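PDB 1PZM: hypoxanthine-guanine phosphoribosyltransferase from Leishmania tarentolae, which probably salvages purines by transferring the 5-phosphoribosyl group of phosphoribosyl pyrophosphate onto hypoxanthine or guanine, yielding IMP or GMP. Local coordinates for residues A[177-181]-A[182-186]. Residues are numbered along the deposited sequence; the frame is centred on the assembly and turned at random.
Sequences AFVIG and YGMDF. Unlike the reference sequence in segment 182-186: Gly183 (reference Val), Met184 (reference Trp), Asp185 (reference Thr). With 5GP (guanosine-5'-monophosphate), chain C.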
loop_
_atom_site.group_PDB
_atom_site.type_symbol
_atom_site.label_atom_id
_atom_site.label_comp_id
_atom_site.label_asym_id
_atom_site.label_seq_id
_atom_site.Cartn_x
_atom_site.Cartn_y
_atom_site.Cartn_z
ATOM N N ALA A 177 12.199 -13.295 16.000
ATOM C CA ALA A 177 11.600 -12.410 16.944
ATOM C C ALA A 177 10.285 -11.991 16.307
ATOM O O ALA A 177 10.143 -11.951 15.078
ATOM C CB ALA A 177 12.505 -11.199 17.171
ATOM N N PHE A 178 9.301 -11.672 17.106
ATOM C CA PHE A 178 8.082 -11.252 16.450
ATOM C C PHE A 178 8.115 -9.734 16.234
ATOM O O PHE A 178 8.222 -8.978 17.188
ATOM C CB PHE A 178 6.880 -11.697 17.236
ATOM C CG PHE A 178 5.593 -11.475 16.507
ATOM C CD1 PHE A 178 4.957 -10.242 16.560
ATOM C CD2 PHE A 178 5.041 -12.480 15.749
ATOM C CE1 PHE A 178 3.750 -10.041 15.897
ATOM C CE2 PHE A 178 3.853 -12.292 15.086
ATOM C CZ PHE A 178 3.207 -11.056 15.156
ATOM N N VAL A 179 8.062 -9.280 14.986
ATOM C CA VAL A 179 8.084 -7.848 14.784
ATOM C C VAL A 179 6.736 -7.243 14.373
ATOM O O VAL A 179 5.876 -7.977 13.848
ATOM C CB VAL A 179 9.181 -7.408 13.831
ATOM C CG1 VAL A 179 10.621 -8.026 14.261
ATOM C CG2 VAL A 179 8.793 -7.677 12.390
ATOM N N ILE A 180 6.594 -5.917 14.614
ATOM C CA ILE A 180 5.408 -5.142 14.264
ATOM C C ILE A 180 5.931 -3.842 13.619
ATOM O O ILE A 180 7.140 -3.552 13.702
ATOM C CB ILE A 180 4.561 -4.820 15.538
ATOM C CG1 ILE A 180 5.423 -3.959 16.505
ATOM C CG2 ILE A 180 4.043 -6.155 16.221
ATOM C CD1 ILE A 180 4.686 -3.308 17.643
ATOM N N GLY A 181 5.029 -3.087 12.979
ATOM C CA GLY A 181 5.396 -1.796 12.405
ATOM C C GLY A 181 5.680 -1.860 10.920
ATOM O O GLY A 181 5.863 -2.938 10.417
ATOM N N TYR A 182 5.666 -0.728 10.201
ATOM C CA TYR A 182 6.053 -0.758 8.771
ATOM C C TYR A 182 5.201 -1.804 7.947
ATOM O O TYR A 182 5.701 -2.552 7.050
ATOM C CB TYR A 182 7.577 -0.896 8.629
ATOM C CG TYR A 182 8.089 -0.431 7.280
ATOM C CD1 TYR A 182 8.296 0.934 7.030
ATOM C CD2 TYR A 182 8.313 -1.350 6.248
ATOM C CE1 TYR A 182 8.683 1.376 5.779
ATOM C CE2 TYR A 182 8.716 -0.925 4.988
ATOM C CZ TYR A 182 8.918 0.445 4.773
ATOM O OH TYR A 182 9.356 0.895 3.532
ATOM N N GLY A 183 3.887 -1.794 8.243
ATOM C CA GLY A 183 2.949 -2.702 7.587
ATOM C C GLY A 183 2.694 -3.987 8.329
ATOM O O GLY A 183 1.719 -4.672 7.998
ATOM N N MET A 184 3.506 -4.354 9.329
ATOM C CA MET A 184 3.344 -5.695 9.966
ATOM C C MET A 184 2.579 -5.516 11.268
ATOM O O MET A 184 2.805 -4.524 11.990
ATOM C CB MET A 184 4.736 -6.309 10.266
ATOM C CG MET A 184 5.464 -6.641 8.928
ATOM S SD MET A 184 7.269 -6.916 8.956
ATOM C CE MET A 184 7.776 -5.107 8.983
ATOM N N ASP A 185 1.728 -6.462 11.608
ATOM C CA ASP A 185 0.738 -6.222 12.654
ATOM C C ASP A 185 0.934 -7.138 13.856
ATOM O O ASP A 185 1.660 -8.166 13.768
ATOM C CB ASP A 185 -0.650 -6.500 12.122
ATOM C CG ASP A 185 -0.905 -8.003 11.906
ATOM O OD1 ASP A 185 -0.088 -8.657 11.248
ATOM O OD2 ASP A 185 -1.902 -8.580 12.366
ATOM N N PHE A 186 0.295 -6.780 14.965
ATOM C CA PHE A 186 -0.020 -7.788 15.980
ATOM C C PHE A 186 -1.532 -7.729 16.132
ATOM O O PHE A 186 -2.080 -6.674 16.480
ATOM C CB PHE A 186 0.660 -7.574 17.330
ATOM C CG PHE A 186 0.164 -8.559 18.395
ATOM C CD1 PHE A 186 0.525 -9.884 18.343
ATOM C CD2 PHE A 186 -0.700 -8.141 19.416
ATOM C CE1 PHE A 186 0.065 -10.778 19.309
ATOM C CE2 PHE A 186 -1.139 -9.002 20.383
ATOM C CZ PHE A 186 -0.787 -10.320 20.337
HETATM P P 5GP C . 5.852 -18.093 7.088
HETATM O O1P 5GP C . 7.146 -17.693 6.470
HETATM O O2P 5GP C . 6.025 -19.063 8.201
HETATM O O3P 5GP C . 5.106 -18.794 6.014
HETATM O "O5'" 5GP C . 5.074 -16.773 7.566
HETATM C "C5'" 5GP C . 3.735 -16.801 8.079
HETATM C "C4'" 5GP C . 3.074 -15.389 8.106
HETATM O "O4'" 5GP C . 3.440 -14.604 9.250
HETATM C "C3'" 5GP C . 3.378 -14.505 6.900
HETATM O "O3'" 5GP C . 2.229 -13.760 6.491
HETATM C "C2'" 5GP C . 4.449 -13.580 7.457
HETATM O "O2'" 5GP C . 4.527 -12.412 6.690
HETATM C "C1'" 5GP C . 4.043 -13.365 8.923
HETATM N N9 5GP C . 5.212 -13.165 9.831
HETATM C C8 5GP C . 6.236 -14.055 10.208
HETATM N N7 5GP C . 7.046 -13.447 11.182
HETATM C C5 5GP C . 6.339 -12.325 11.556
HETATM C C6 5GP C . 6.633 -11.308 12.473
HETATM O O6 5GP C . 7.728 -11.308 13.118
HETATM N N1 5GP C . 5.726 -10.265 12.654
HETATM C C2 5GP C . 4.529 -10.256 11.935
HETATM N N2 5GP C . 3.624 -9.294 12.105
HETATM N N3 5GP C . 4.252 -11.239 11.028
HETATM C C4 5GP C . 5.162 -12.267 10.854
#
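Phe178 and Phe186 meet where the two arms of a tight hairpin end, and the guanine of GMP lies over one face of Phe178, with Val179 along its edge. The two ring systems are nearly parallel: guanine N1 stands 3.5 Å above the plane of the Phe178 ring, over its centre. With CG anti to the backbone N (chi1 -171°), this ring reaches across to the far arm. Asp185 O sits at its edge, near its plane, 3.5 Å from Phe178 CE1. Phe178 CE1 in turn lies at the edge of the Phe186 ring, and Ile180 CG2 packs on Phe186 CB at 3.8 Å.

The hairpin closes through a type I' turn with Tyr182 and Gly183 at its corners; Gly181 and Met184, which flank it, form an antiparallel hydrogen-bonded pair. Gly181 N donates to Met184 O (2.8 Å), while the return bond from Met184 N reaches Gly181 O from well above the carbonyl plane. Backbone angles of Gly181 and Gly183 would press a CB against the preceding carbonyl, which suits glycine at both places. Val179 and Met184 run alongside one another, Val179 CG2 touching Met184 SD, and the bend at chi3 (-80°) brings Met184 CE to 3.2 Å from Gly181 O.

Strand 179-180 pairs with strand 196-199 in the small antiparallel sheet, Phe178 and Ile180 bonding through the backbone to Leu199 and Cys197, consistent with the purine-covering hood of type I phosphoribosyltransferases. Much of the base is read by the main chain. Val179 N donates to guanine O6 at 2.8 Å, nearly straight (166°), and Val179 O accepts from N1 at 2.6 Å and, weakly, from N2, which Asp185 O also approaches (2.8 Å). Lys157 NZ bonds both Ala177 O and the nucleotide. This donor-acceptor pattern reads a 6-oxopurine carrying N1-H, common to guanine and hypoxanthine, while the aromatic face covers the base, consistent with the enzyme's use of either.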